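PDB 6ZPV: MgGH51 from Meripilus giganteus, which hydrolyses terminal alpha-L-arabinofuranosyl residues as an alpha-L-arabinofuranosidase of glycoside hydrolase family 51, probably releasing arabinose from arabinose-containing plant polysaccharides. Local coordinates for residues A56-S61 and T97-W102; S91-F96 and S175-I180; K113-F118 and M194-P199; A129-L134 and Q144-I149. One frame throughout, in Å; residues are numbered along the deposited sequence.

Contact 1: A56-S61 and T97-W102; sequences AWHPIS and TNEGFW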
loop_
_atom_site.group_PDB
_atom_site.type_symbol
_atom_site.label_atom_id
_atom_site.label_comp_id
_atom_site.label_asym_id
_atom_site.label_seq_id
_atom_site.Cartn_x
_atom_site.Cartn_y
_atom_site.Cartn_z
ATOM N N ALA A 56 -8.370 16.189 -14.546
ATOM C CA ALA A 56 -8.715 14.895 -15.150
ATOM C C ALA A 56 -9.941 14.932 -16.067
ATOM O O ALA A 56 -10.169 13.925 -16.763
ATOM C CB ALA A 56 -8.780 13.770 -14.169
ATOM N N TRP A 57 -10.735 16.022 -16.033
ATOM C CA TRP A 57 -11.988 16.136 -16.792
ATOM C C TRP A 57 -11.797 17.027 -18.004
ATOM O O TRP A 57 -11.149 18.087 -17.901
ATOM C CB TRP A 57 -13.116 16.666 -15.913
ATOM C CG TRP A 57 -13.467 15.802 -14.772
ATOM C CD1 TRP A 57 -13.015 15.838 -13.488
ATOM C CD2 TRP A 57 -14.370 14.703 -14.801
ATOM N NE1 TRP A 57 -13.584 14.864 -12.730
ATOM C CE2 TRP A 57 -14.443 14.129 -13.502
ATOM C CE3 TRP A 57 -15.150 14.118 -15.822
ATOM C CZ2 TRP A 57 -15.283 13.047 -13.190
ATOM C CZ3 TRP A 57 -15.954 13.024 -15.517
ATOM C CH2 TRP A 57 -16.005 12.509 -14.225
ATOM N N HIS A 58 -12.419 16.704 -19.128
ATOM C CA HIS A 58 -12.250 17.454 -20.367
ATOM C C HIS A 58 -13.548 17.490 -21.136
ATOM O O HIS A 58 -14.274 16.488 -21.176
ATOM C CB HIS A 58 -11.171 16.749 -21.236
ATOM C CG HIS A 58 -9.882 16.543 -20.532
ATOM N ND1 HIS A 58 -8.956 17.549 -20.379
ATOM C CD2 HIS A 58 -9.430 15.453 -19.857
ATOM C CE1 HIS A 58 -7.947 17.067 -19.634
ATOM N NE2 HIS A 58 -8.211 15.787 -19.316
ATOM N N PRO A 59 -13.853 18.583 -21.860
ATOM C CA PRO A 59 -15.073 18.596 -22.670
ATOM C C PRO A 59 -14.953 17.711 -23.888
ATOM O O PRO A 59 -13.879 17.501 -24.426
ATOM C CB PRO A 59 -15.176 20.071 -23.071
ATOM C CG PRO A 59 -13.749 20.566 -23.052
ATOM C CD PRO A 59 -13.073 19.831 -21.921
ATOM N N ILE A 60 -16.106 17.245 -24.321
ATOM C CA ILE A 60 -16.316 16.685 -25.668
ATOM C C ILE A 60 -17.053 17.770 -26.445
ATOM O O ILE A 60 -18.099 18.266 -25.974
ATOM C CB ILE A 60 -17.071 15.347 -25.652
ATOM C CG1 ILE A 60 -16.223 14.256 -25.020
ATOM C CG2 ILE A 60 -17.510 14.981 -27.058
ATOM C CD1 ILE A 60 -16.971 12.974 -24.757
ATOM N N SER A 61 -16.577 18.077 -27.629
ATOM C CA SER A 61 -17.226 19.046 -28.513
ATOM C C SER A 61 -17.323 20.373 -27.780
ATOM O O SER A 61 -16.346 20.795 -27.088
ATOM C CB SER A 61 -18.506 18.489 -29.079
ATOM O OG SER A 61 -19.067 19.372 -30.035
ATOM N N THR A 97 -15.098 13.828 -20.823
ATOM C CA THR A 97 -14.252 12.677 -20.533
ATOM C C THR A 97 -13.548 12.820 -19.181
ATOM O O THR A 97 -13.320 13.938 -18.721
ATOM C CB THR A 97 -13.238 12.395 -21.649
ATOM O OG1 THR A 97 -12.375 13.523 -21.762
ATOM C CG2 THR A 97 -13.877 12.066 -22.970
ATOM N N ASN A 98 -13.176 11.659 -18.660
ATOM C CA ASN A 98 -12.227 11.571 -17.542
ATOM C C ASN A 98 -11.046 10.732 -18.046
ATOM O O ASN A 98 -11.267 9.595 -18.518
ATOM C CB ASN A 98 -12.851 10.912 -16.299
ATOM C CG ASN A 98 -11.965 10.986 -15.070
ATOM O OD1 ASN A 98 -10.998 10.204 -14.968
ATOM N ND2 ASN A 98 -12.299 11.881 -14.158
ATOM N N GLU A 99 -9.832 11.256 -17.917
ATOM C CA GLU A 99 -8.635 10.604 -18.456
ATOM C C GLU A 99 -8.123 9.507 -17.531
ATOM O O GLU A 99 -7.073 8.899 -17.852
ATOM C CB GLU A 99 -7.547 11.661 -18.696
ATOM C CG GLU A 99 -6.981 12.270 -17.416
ATOM C CD GLU A 99 -5.934 13.334 -17.635
ATOM O OE1 GLU A 99 -4.750 13.056 -17.339
ATOM O OE2 GLU A 99 -6.236 14.419 -18.162
ATOM N N GLY A 100 -8.747 9.265 -16.386
ATOM C CA GLY A 100 -8.257 8.264 -15.445
ATOM C C GLY A 100 -7.031 8.783 -14.711
ATOM O O GLY A 100 -6.730 9.992 -14.676
ATOM N N PHE A 101 -6.320 7.820 -14.081
ATOM C CA PHE A 101 -5.003 8.081 -13.468
ATOM C C PHE A 101 -3.966 7.804 -14.545
ATOM O O PHE A 101 -3.407 6.693 -14.674
ATOM C CB PHE A 101 -4.838 7.195 -12.232
ATOM C CG PHE A 101 -5.818 7.536 -11.125
ATOM C CD1 PHE A 101 -5.509 8.503 -10.194
ATOM C CD2 PHE A 101 -7.018 6.868 -11.032
ATOM C CE1 PHE A 101 -6.387 8.795 -9.162
ATOM C CE2 PHE A 101 -7.914 7.156 -10.014
ATOM C CZ PHE A 101 -7.584 8.114 -9.074
ATOM N N TRP A 102 -3.816 8.787 -15.444
ATOM C CA TRP A 102 -2.842 8.657 -16.554
ATOM C C TRP A 102 -3.177 7.444 -17.457
ATOM O O TRP A 102 -2.296 6.753 -17.961
ATOM C CB TRP A 102 -1.383 8.657 -16.042
ATOM C CG TRP A 102 -1.125 9.901 -15.274
ATOM C CD1 TRP A 102 -0.765 11.101 -15.749
ATOM C CD2 TRP A 102 -1.354 10.085 -13.868
ATOM N NE1 TRP A 102 -0.732 12.036 -14.744
ATOM C CE2 TRP A 102 -1.112 11.429 -13.591
ATOM C CE3 TRP A 102 -1.702 9.239 -12.800
ATOM C CZ2 TRP A 102 -1.344 11.981 -12.327
ATOM C CZ3 TRP A 102 -1.913 9.764 -11.556
ATOM C CH2 TRP A 102 -1.757 11.135 -11.331
HETATM O O HOH W 1 -12.553 15.016 -24.176
#
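His58 NE2 donates to Glu99 OE2 at 2.7 Å, the shortest polar bond between 56-61 and 97-102. The N-H...O angle is 161°, and the carboxylate oxygen lies 8° out of the imidazole plane. OE2 uses its anti lone pair, directed away from OE1, and ring and carboxylate lie nearly coplanar. Glu99 CG sits between the backbone N and the carbonyl carbon (chi1 68°), and the chain runs extended beyond it as OE2 reaches His58. A negative carboxylate here would be expected to stabilise a protonated imidazole. The His58 side chain also lies about 3 Å from a sulfate ion, probably from the crystallisation liquor.

The backbones run antiparallel: His58 and Thr97 form a hydrogen-bonded pair, and Glu99 N bonds Ala56 O. Strand 57-60 is thereby joined, as an outermost strand, to strand 93-98 of a five-stranded antiparallel sheet. Trp57 and Asn98 form the non-hydrogen-bonded pair. Asn98 ND2 sits 3.2 Å above the Trp57 ring plane, over its centre, with the amide almost perpendicular to the indole. Asn98 CB makes a CH-pi contact with the six-membered ring, 4.0 Å from its centroid. ND2 donates to Gln39 O, while OD1 accepts from Gly100 N at 2.8 Å, an Asx turn. Trp57 NE1 donates to Asn40 O. Water 1 donates to Pro59 O and hydrogen-bonds Thr97 OG1; the methyl CG2 of Thr97 meets Ile60 CD1 at 3.7 Å.

Contact 2: S91-F96 and S175-I180; sequences SGRVGF and SFFVTI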
loop_
_atom_site.group_PDB
_atom_site.type_symbol
_atom_site.label_atom_id
_atom_site.label_comp_id
_atom_site.label_asym_id
_atom_site.label_seq_id
_atom_site.Cartn_x
_atom_site.Cartn_y
_atom_site.Cartn_z
ATOM N N SER A 91 -25.191 20.020 -32.118
ATOM C CA SER A 91 -25.527 18.715 -32.693
ATOM C C SER A 91 -24.376 17.752 -32.391
ATOM O O SER A 91 -23.221 18.205 -32.132
ATOM C CB SER A 91 -25.764 18.762 -34.201
ATOM O OG SER A 91 -24.561 18.919 -34.885
ATOM N N GLY A 92 -24.644 16.462 -32.523
ATOM C CA GLY A 92 -23.630 15.437 -32.337
ATOM C C GLY A 92 -23.351 15.177 -30.879
ATOM O O GLY A 92 -23.913 15.830 -29.995
ATOM N N ARG A 93 -22.479 14.214 -30.603
ATOM C CA ARG A 93 -22.225 13.896 -29.176
ATOM C C ARG A 93 -21.620 15.122 -28.508
ATOM O O ARG A 93 -20.691 15.765 -29.021
ATOM C CB ARG A 93 -21.326 12.656 -29.106
ATOM C CG ARG A 93 -19.898 12.807 -29.608
ATOM C CD ARG A 93 -19.149 11.500 -29.802
ATOM N NE ARG A 93 -19.016 10.693 -28.601
ATOM C CZ ARG A 93 -17.914 10.467 -27.908
ATOM N NH1 ARG A 93 -16.779 11.047 -28.169
ATOM N NH2 ARG A 93 -17.968 9.583 -26.933
ATOM N N VAL A 94 -22.095 15.394 -27.322
ATOM C CA VAL A 94 -21.623 16.535 -26.486
ATOM C C VAL A 94 -21.545 16.004 -25.066
ATOM O O VAL A 94 -22.481 15.309 -24.633
ATOM C CB VAL A 94 -22.523 17.789 -26.659
ATOM C CG1 VAL A 94 -22.033 18.922 -25.761
ATOM C CG2 VAL A 94 -22.625 18.261 -28.127
ATOM N N GLY A 95 -20.506 16.315 -24.305
ATOM C CA GLY A 95 -20.329 15.735 -22.999
ATOM C C GLY A 95 -18.956 15.978 -22.498
ATOM O O GLY A 95 -18.431 17.086 -22.652
ATOM N N PHE A 96 -18.371 14.958 -21.850
ATOM C CA PHE A 96 -17.068 15.162 -21.197
ATOM C C PHE A 96 -16.410 13.786 -20.998
ATOM O O PHE A 96 -17.073 12.755 -20.997
ATOM C CB PHE A 96 -17.232 15.939 -19.889
ATOM C CG PHE A 96 -18.346 15.430 -19.028
ATOM C CD1 PHE A 96 -18.153 14.425 -18.086
ATOM C CD2 PHE A 96 -19.629 16.003 -19.110
ATOM C CE1 PHE A 96 -19.199 13.984 -17.320
ATOM C CE2 PHE A 96 -20.671 15.533 -18.349
ATOM C CZ PHE A 96 -20.449 14.526 -17.450
ATOM N N SER A 175 -10.220 6.957 -22.249
ATOM C CA SER A 175 -10.968 7.769 -21.282
ATOM C C SER A 175 -12.392 7.242 -21.097
ATOM O O SER A 175 -12.979 6.637 -22.022
ATOM C CB SER A 175 -11.018 9.194 -21.714
ATOM O OG SER A 175 -9.755 9.828 -21.660
ATOM N N PHE A 176 -12.913 7.464 -19.901
ATOM C CA PHE A 176 -14.342 7.339 -19.643
ATOM C C PHE A 176 -15.061 8.543 -20.249
ATOM O O PHE A 176 -14.501 9.652 -20.246
ATOM C CB PHE A 176 -14.552 7.316 -18.146
ATOM C CG PHE A 176 -15.985 7.311 -17.678
ATOM C CD1 PHE A 176 -16.781 6.178 -17.874
ATOM C CD2 PHE A 176 -16.534 8.393 -17.029
ATOM C CE1 PHE A 176 -18.098 6.131 -17.468
ATOM C CE2 PHE A 176 -17.868 8.328 -16.562
ATOM C CZ PHE A 176 -18.641 7.231 -16.800
ATOM N N PHE A 177 -16.276 8.357 -20.742
ATOM C CA PHE A 177 -17.055 9.477 -21.281
ATOM C C PHE A 177 -18.505 9.388 -20.818
ATOM O O PHE A 177 -19.051 8.295 -20.529
ATOM C CB PHE A 177 -17.008 9.536 -22.814
ATOM C CG PHE A 177 -17.746 8.471 -23.574
ATOM C CD1 PHE A 177 -19.111 8.563 -23.787
ATOM C CD2 PHE A 177 -17.066 7.384 -24.095
ATOM C CE1 PHE A 177 -19.756 7.572 -24.526
ATOM C CE2 PHE A 177 -17.715 6.425 -24.846
ATOM C CZ PHE A 177 -19.102 6.528 -25.075
ATOM N N VAL A 178 -19.127 10.564 -20.821
ATOM C CA VAL A 178 -20.573 10.777 -20.658
ATOM C C VAL A 178 -20.999 11.711 -21.772
ATOM O O VAL A 178 -20.385 12.786 -21.920
ATOM C CB VAL A 178 -20.906 11.375 -19.287
ATOM C CG1 VAL A 178 -22.387 11.645 -19.151
ATOM C CG2 VAL A 178 -20.393 10.494 -18.169
ATOM N N THR A 179 -22.002 11.353 -22.557
ATOM C CA THR A 179 -22.531 12.239 -23.614
ATOM C C THR A 179 -24.053 12.218 -23.614
ATOM O O THR A 179 -24.704 11.218 -23.278
ATOM C CB THR A 179 -21.983 11.859 -24.992
ATOM O OG1 THR A 179 -22.351 10.544 -25.371
ATOM C CG2 THR A 179 -20.504 12.027 -25.092
ATOM N N ILE A 180 -24.586 13.298 -24.189
ATOM C CA ILE A 180 -25.981 13.316 -24.699
ATOM C C ILE A 180 -25.906 13.783 -26.165
ATOM O O ILE A 180 -24.882 14.297 -26.650
ATOM C CB ILE A 180 -26.891 14.224 -23.844
ATOM C CG1 ILE A 180 -26.470 15.691 -23.861
ATOM C CG2 ILE A 180 -27.033 13.699 -22.448
ATOM C CD1 ILE A 180 -27.438 16.615 -23.151
HETATM O O HOH W 2 -20.902 9.111 -27.227
#
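Arg93 reaches Phe177 through NH2, which lies 3.4 Å above the ring plane over its centre. The bend at chi3 (-60°) places NE, which donates to water 2 at 2.8 Å; that water also hydrogen-bonds Thr179 OG1. CZ lies 4.7 Å from the Phe177 ring centroid in a cation-pi contact, 8° off the normal. The guanidinium plane stands 79° from the ring. NH1 donates to Gln135 OE1, and Thr179 CG2 lies over one guanidinium face. Val94 exchanges two backbone bonds with Ile180. Gly95 has no side chain; its CA lies 4.2 Å from Thr179 CA and makes a CA-H...O contact with Val178 O at 3.1 Å. Phe96 pairs with Val178 through two backbone bonds, and its ring takes Val178 CB over one face, 4.0 Å from the centroid. Gly95 bonds on its other edge to Ile60 of strand 57-60, and Phe177 to Gly133 of strand 127-136, which places both strands inside the sheet; Phe96 packs edge-to-face on Phe84 and Phe192 of the facing sheet.

Contact 3: K113-F118 and M194-P199; sequences KASLFF and MFSLFP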
loop_
_atom_site.group_PDB
_atom_site.type_symbol
_atom_site.label_atom_id
_atom_site.label_comp_id
_atom_site.label_asym_id
_atom_site.label_seq_id
_atom_site.Cartn_x
_atom_site.Cartn_y
_atom_site.Cartn_z
ATOM N N LYS A 113 -18.294 -1.460 -14.125
ATOM C CA LYS A 113 -19.465 -0.842 -13.460
ATOM C C LYS A 113 -19.317 0.663 -13.462
ATOM O O LYS A 113 -18.428 1.177 -12.774
ATOM C CB LYS A 113 -19.698 -1.395 -12.088
ATOM C CG LYS A 113 -20.082 -2.876 -12.028
ATOM C CD LYS A 113 -20.245 -3.304 -10.571
ATOM C CE LYS A 113 -20.927 -4.612 -10.298
ATOM N NZ LYS A 113 -21.243 -5.324 -11.536
ATOM N N ALA A 114 -20.136 1.375 -14.226
ATOM C CA ALA A 114 -20.144 2.848 -14.258
ATOM C C ALA A 114 -21.315 3.347 -13.430
ATOM O O ALA A 114 -22.429 2.766 -13.491
ATOM C CB ALA A 114 -20.305 3.340 -15.670
ATOM N N SER A 115 -21.139 4.444 -12.736
ATOM C CA SER A 115 -22.266 5.081 -12.056
ATOM C C SER A 115 -21.987 6.591 -11.949
ATOM O O SER A 115 -20.845 7.080 -12.017
ATOM C CB SER A 115 -22.527 4.447 -10.739
ATOM O OG SER A 115 -21.451 4.650 -9.822
ATOM N N LEU A 116 -23.061 7.324 -11.704
ATOM C CA LEU A 116 -23.022 8.767 -11.508
ATOM C C LEU A 116 -24.328 9.209 -10.870
ATOM O O LEU A 116 -25.314 8.464 -10.905
ATOM C CB LEU A 116 -22.736 9.514 -12.801
ATOM C CG LEU A 116 -23.727 9.323 -13.955
ATOM C CD1 LEU A 116 -25.010 10.141 -13.780
ATOM C CD2 LEU A 116 -23.096 9.691 -15.272
ATOM N N PHE A 117 -24.349 10.414 -10.339
ATOM C CA PHE A 117 -25.570 11.103 -9.918
ATOM C C PHE A 117 -25.768 12.291 -10.816
ATOM O O PHE A 117 -24.788 13.005 -11.141
ATOM C CB PHE A 117 -25.489 11.489 -8.450
ATOM C CG PHE A 117 -25.615 10.368 -7.461
ATOM C CD1 PHE A 117 -24.534 9.514 -7.232
ATOM C CD2 PHE A 117 -26.777 10.142 -6.763
ATOM C CE1 PHE A 117 -24.627 8.468 -6.317
ATOM C CE2 PHE A 117 -26.877 9.098 -5.878
ATOM C CZ PHE A 117 -25.805 8.265 -5.664
ATOM N N PHE A 118 -27.025 12.618 -11.106
ATOM C CA PHE A 118 -27.337 13.824 -11.867
ATOM C C PHE A 118 -28.628 14.461 -11.378
ATOM O O PHE A 118 -29.483 13.781 -10.796
ATOM C CB PHE A 118 -27.448 13.579 -13.386
ATOM C CG PHE A 118 -28.738 12.934 -13.842
ATOM C CD1 PHE A 118 -29.002 11.572 -13.673
ATOM C CD2 PHE A 118 -29.771 13.718 -14.339
ATOM C CE1 PHE A 118 -30.220 11.023 -14.003
ATOM C CE2 PHE A 118 -31.002 13.175 -14.670
ATOM C CZ PHE A 118 -31.228 11.816 -14.497
ATOM N N MET A 194 -20.412 12.640 -7.879
ATOM C CA MET A 194 -20.138 11.260 -7.422
ATOM C C MET A 194 -20.136 10.277 -8.597
ATOM O O MET A 194 -20.896 9.307 -8.644
ATOM C CB MET A 194 -21.128 10.848 -6.322
ATOM C CG MET A 194 -20.835 9.595 -5.562
ATOM S SD MET A 194 -19.193 9.496 -4.786
ATOM C CE MET A 194 -18.348 8.359 -5.901
ATOM N N PHE A 195 -19.182 10.473 -9.493
ATOM C CA PHE A 195 -18.938 9.509 -10.584
ATOM C C PHE A 195 -18.128 8.336 -10.090
ATOM O O PHE A 195 -17.326 8.463 -9.162
ATOM C CB PHE A 195 -18.130 10.196 -11.684
ATOM C CG PHE A 195 -18.813 11.325 -12.415
ATOM C CD1 PHE A 195 -19.544 11.064 -13.576
ATOM C CD2 PHE A 195 -18.688 12.643 -12.027
ATOM C CE1 PHE A 195 -20.112 12.083 -14.344
ATOM C CE2 PHE A 195 -19.268 13.670 -12.786
ATOM C CZ PHE A 195 -19.974 13.394 -13.926
ATOM N N SER A 196 -18.242 7.212 -10.795
ATOM C CA SER A 196 -17.394 6.061 -10.480
ATOM C C SER A 196 -17.300 5.109 -11.676
ATOM O O SER A 196 -18.315 4.887 -12.362
ATOM C CB SER A 196 -17.944 5.309 -9.273
ATOM O OG SER A 196 -17.153 4.167 -8.929
ATOM N N LEU A 197 -16.135 4.520 -11.890
ATOM C CA LEU A 197 -15.966 3.448 -12.842
ATOM C C LEU A 197 -15.047 2.393 -12.250
ATOM O O LEU A 197 -13.889 2.704 -11.938
ATOM C CB LEU A 197 -15.395 3.953 -14.181
ATOM C CG LEU A 197 -15.266 2.890 -15.266
ATOM C CD1 LEU A 197 -16.599 2.454 -15.813
ATOM C CD2 LEU A 197 -14.371 3.348 -16.404
ATOM N N PHE A 198 -15.563 1.185 -12.096
ATOM C CA PHE A 198 -14.773 0.063 -11.563
ATOM C C PHE A 198 -14.597 -1.038 -12.574
ATOM O O PHE A 198 -15.565 -1.395 -13.276
ATOM C CB PHE A 198 -15.416 -0.562 -10.308
ATOM C CG PHE A 198 -14.980 0.045 -9.003
ATOM C CD1 PHE A 198 -15.286 1.358 -8.685
ATOM C CD2 PHE A 198 -14.251 -0.658 -8.087
ATOM C CE1 PHE A 198 -14.863 1.917 -7.492
ATOM C CE2 PHE A 198 -13.819 -0.122 -6.898
ATOM C CZ PHE A 198 -14.164 1.190 -6.615
ATOM N N PRO A 199 -13.410 -1.646 -12.644
ATOM C CA PRO A 199 -13.221 -2.924 -13.317
ATOM C C PRO A 199 -13.651 -4.051 -12.400
ATOM O O PRO A 199 -13.993 -3.803 -11.235
ATOM C CB PRO A 199 -11.686 -2.935 -13.497
ATOM C CG PRO A 199 -11.197 -2.364 -12.159
ATOM C CD PRO A 199 -12.238 -1.315 -11.793
HETATM O O HOH W 3 -18.480 1.870 -10.025
HETATM O O HOH W 4 -21.966 6.758 -8.131
#
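Lys113, Met194 and Ser115 contribute heavily to the surface buried where strands 112-119 and 189-198 run antiparallel; the N-to-C directions of 113-118 and 194-198 are 176° apart. The strands are neighbours in a five-stranded antiparallel sheet that packs face to face on a second one, a beta-sandwich. Lys113 is paired with Phe198 by two backbone bonds of 2.9 Å, N to O in each direction; its exposed side chain extends away, with NZ in a long, weak ion pair with Glu162. Ser115 and Ser196 form the next hydrogen-bonded pair on the same face, with Ser115 OG 3.6 Å from Ser196 CB. Ser196 OG, anti to its backbone N (chi1 180°), accepts from water 3, which also donates to Lys113 O, and is hydrogen-bonded to Glu36 OE1. Met194 CB lies 3.8 Å from Phe117 CD1, the two side chains side by side.

The other face belongs to the interior. Ala114 CB meets Leu197 CD1 at 3.8 Å, and Leu116 CB meets Phe195 CD1 at 3.6 Å; Phe176 and Val178 of strand 174-181 press on this apolar surface. On the serine face, water 4 hydrogen-bonds Ser115 OG and donates to Met194 O, each at 2.8 Å.

Contact 4: A129-L134 and Q144-I149; sequences ALTVGL and QNSTQI. With NAG (2-acetamido-2-deoxy-beta-D-glucopyranose), chain E.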
loop_
_atom_site.group_PDB
_atom_site.type_symbol
_atom_site.label_atom_id
_atom_site.label_comp_id
_atom_site.label_asym_id
_atom_site.label_seq_id
_atom_site.Cartn_x
_atom_site.Cartn_y
_atom_site.Cartn_z
ATOM N N ALA A 129 -31.409 10.010 -24.527
ATOM C CA ALA A 129 -30.498 9.042 -23.870
ATOM C C ALA A 129 -29.287 9.757 -23.291
ATOM O O ALA A 129 -28.694 10.620 -23.948
ATOM C CB ALA A 129 -30.015 8.035 -24.913
ATOM N N LEU A 130 -28.880 9.299 -22.107
ATOM C CA LEU A 130 -27.586 9.623 -21.481
ATOM C C LEU A 130 -26.721 8.405 -21.766
ATOM O O LEU A 130 -27.102 7.259 -21.355
ATOM C CB LEU A 130 -27.839 9.875 -20.006
ATOM C CG LEU A 130 -26.689 10.168 -19.046
ATOM C CD1 LEU A 130 -25.570 9.159 -19.014
ATOM C CD2 LEU A 130 -26.200 11.576 -18.977
ATOM N N THR A 131 -25.609 8.572 -22.459
ATOM C CA THR A 131 -24.685 7.503 -22.808
ATOM C C THR A 131 -23.436 7.639 -21.938
ATOM O O THR A 131 -22.886 8.714 -21.780
ATOM C CB THR A 131 -24.321 7.555 -24.287
ATOM O OG1 THR A 131 -25.541 7.422 -25.046
ATOM C CG2 THR A 131 -23.410 6.416 -24.709
ATOM N N VAL A 132 -22.967 6.518 -21.401
ATOM C CA VAL A 132 -21.662 6.445 -20.739
ATOM C C VAL A 132 -20.812 5.410 -21.488
ATOM O O VAL A 132 -21.354 4.496 -22.158
ATOM C CB VAL A 132 -21.769 6.103 -19.249
ATOM C CG1 VAL A 132 -22.696 7.053 -18.552
ATOM C CG2 VAL A 132 -22.155 4.658 -18.961
ATOM N N GLY A 133 -19.514 5.506 -21.370
ATOM C CA GLY A 133 -18.662 4.542 -22.066
ATOM C C GLY A 133 -17.214 4.775 -21.896
ATOM O O GLY A 133 -16.744 5.549 -21.047
ATOM N N LEU A 134 -16.455 3.980 -22.672
ATOM C CA LEU A 134 -15.005 4.081 -22.773
ATOM C C LEU A 134 -14.642 4.386 -24.254
ATOM O O LEU A 134 -15.247 3.773 -25.130
ATOM C CB LEU A 134 -14.356 2.775 -22.308
ATOM C CG LEU A 134 -14.394 2.577 -20.805
ATOM C CD1 LEU A 134 -14.256 1.080 -20.462
ATOM C CD2 LEU A 134 -13.278 3.373 -20.140
ATOM N N GLN A 144 -20.022 1.175 -24.715
ATOM C CA GLN A 144 -21.005 2.162 -24.326
ATOM C C GLN A 144 -22.257 1.478 -23.777
ATOM O O GLN A 144 -22.525 0.270 -24.043
ATOM C CB GLN A 144 -21.361 3.099 -25.483
ATOM C CG GLN A 144 -22.125 2.492 -26.644
ATOM C CD GLN A 144 -22.464 3.658 -27.568
ATOM O OE1 GLN A 144 -21.641 4.422 -28.014
ATOM N NE2 GLN A 144 -23.739 3.920 -27.711
ATOM N N ASN A 145 -23.043 2.260 -23.079
ATOM C CA ASN A 145 -24.348 1.846 -22.578
ATOM C C ASN A 145 -25.156 3.121 -22.342
ATOM O O ASN A 145 -24.559 4.193 -22.162
ATOM C CB ASN A 145 -24.218 1.008 -21.302
ATOM C CG ASN A 145 -25.389 0.132 -20.966
ATOM O OD1 ASN A 145 -26.496 0.306 -21.514
ATOM N ND2 ASN A 145 -25.160 -0.777 -20.009
ATOM N N SER A 146 -26.446 3.047 -22.343
ATOM C CA SER A 146 -27.225 4.274 -22.140
ATOM C C SER A 146 -28.502 4.010 -21.387
ATOM O O SER A 146 -28.979 2.852 -21.297
ATOM C CB SER A 146 -27.492 4.903 -23.458
ATOM O OG SER A 146 -28.405 4.114 -24.237
ATOM N N THR A 147 -29.122 5.093 -20.971
ATOM C CA THR A 147 -30.439 5.057 -20.348
ATOM C C THR A 147 -31.203 6.340 -20.671
ATOM O O THR A 147 -30.575 7.400 -20.843
ATOM C CB THR A 147 -30.281 4.850 -18.852
ATOM O OG1 THR A 147 -31.556 4.501 -18.325
ATOM C CG2 THR A 147 -29.709 6.035 -18.136
ATOM N N GLN A 148 -32.509 6.268 -20.770
ATOM C CA GLN A 148 -33.319 7.464 -21.103
ATOM C C GLN A 148 -33.452 8.346 -19.858
ATOM O O GLN A 148 -33.763 7.833 -18.766
ATOM C CB GLN A 148 -34.694 6.986 -21.604
ATOM C CG GLN A 148 -34.658 6.494 -23.059
ATOM C CD GLN A 148 -34.497 7.624 -24.042
ATOM O OE1 GLN A 148 -35.053 8.695 -23.838
ATOM N NE2 GLN A 148 -33.794 7.390 -25.169
ATOM N N ILE A 149 -33.216 9.644 -19.993
ATOM C CA ILE A 149 -33.449 10.617 -18.929
ATOM C C ILE A 149 -34.371 11.726 -19.426
ATOM O O ILE A 149 -34.568 11.918 -20.638
ATOM C CB ILE A 149 -32.144 11.189 -18.349
ATOM C CG1 ILE A 149 -31.400 12.103 -19.335
ATOM C CG2 ILE A 149 -31.233 10.048 -17.876
ATOM C CD1 ILE A 149 -30.206 12.835 -18.774
HETATM C C1 NAG E . -26.159 -1.689 -19.539
HETATM C C2 NAG E . -25.848 -3.111 -20.015
HETATM C C3 NAG E . -26.842 -4.108 -19.377
HETATM C C4 NAG E . -26.890 -3.909 -17.867
HETATM C C5 NAG E . -27.182 -2.441 -17.526
HETATM C C6 NAG E . -27.222 -2.158 -16.047
HETATM C C7 NAG E . -24.768 -3.153 -22.197
HETATM C C8 NAG E . -25.021 -3.095 -23.702
HETATM N N2 NAG E . -25.896 -3.221 -21.427
HETATM O O3 NAG E . -26.398 -5.406 -19.694
HETATM O O4 NAG E . -27.960 -4.733 -17.309
HETATM O O5 NAG E . -26.172 -1.647 -18.149
HETATM O O6 NAG E . -25.960 -2.539 -15.525
HETATM O O7 NAG E . -23.619 -3.066 -21.727
#
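Gln144 lies beside Thr131, its NE2 3.9 Å from Thr131 CG2, at one end of the pairing in a beta hairpin made by strands 127-136 and 141-150. Its CA comes within 4.0 Å of Gly133 CA, a non-hydrogen-bonded pair in which the glycine has no side chain.

Asn145 exchanges two backbone bonds with Val132. Its CG stands anti to the backbone N (chi1 -159°), and the end of the side chain leads away from 129-134; ND2 carries the N-linked NAG through a covalent bond of 1.4 Å to C1. The remaining amide hydrogen is used by Glu162 O, and Glu162 N is hydrogen-bonded to the sugar, so strand 157-163 of the facing sheet helps to hold the glycan. Asn145 OD1 accepts a weak bond from Ser146 N, bent to 128°.

Ser146 turns to the face of Gln144, where its CB meets Thr131 OG1 at 3.6 Å. Thr147 then pairs with Leu130, and the bond from Leu130 N to Thr147 O is short and straight, 2.8 Å with an N-H...O angle of 173°. Gln148 brings NE2 to 3.8 Å from Ala129 CB, while its OE1 accepts from Arg150 NH1. A sulfate ion is bound by Gln148 N. On the buried face, Ile149 CD1 packs against Leu130 CB at 4.0 Å.

How the contacts relate
Contacts 1, 2 and 4 belong to one sheet, and contact 3 to the sheet packed against it. Contacts 1 and 2 share strand 93-98; contact 2 joins contact 4 through a probable hydrogen bond from Thr179 N to Thr131 O, 2.9 Å. Contact 3 packs on the interior side of that sheet: Phe195 CZ lies 3.5 Å from Phe96 CE1 of contact 2, and Phe195 also meets Trp57 of contact 1. Contacts 1, 2 and 3 are largely buried, contact 4 only partly. Contacts 1 and 4 involve the sheet's two outermost strands and carry polar groups or a glycan; contact 2 has a cation-pi pair; the apolar side of contact 3 faces the other sheet, while its serine side binds water.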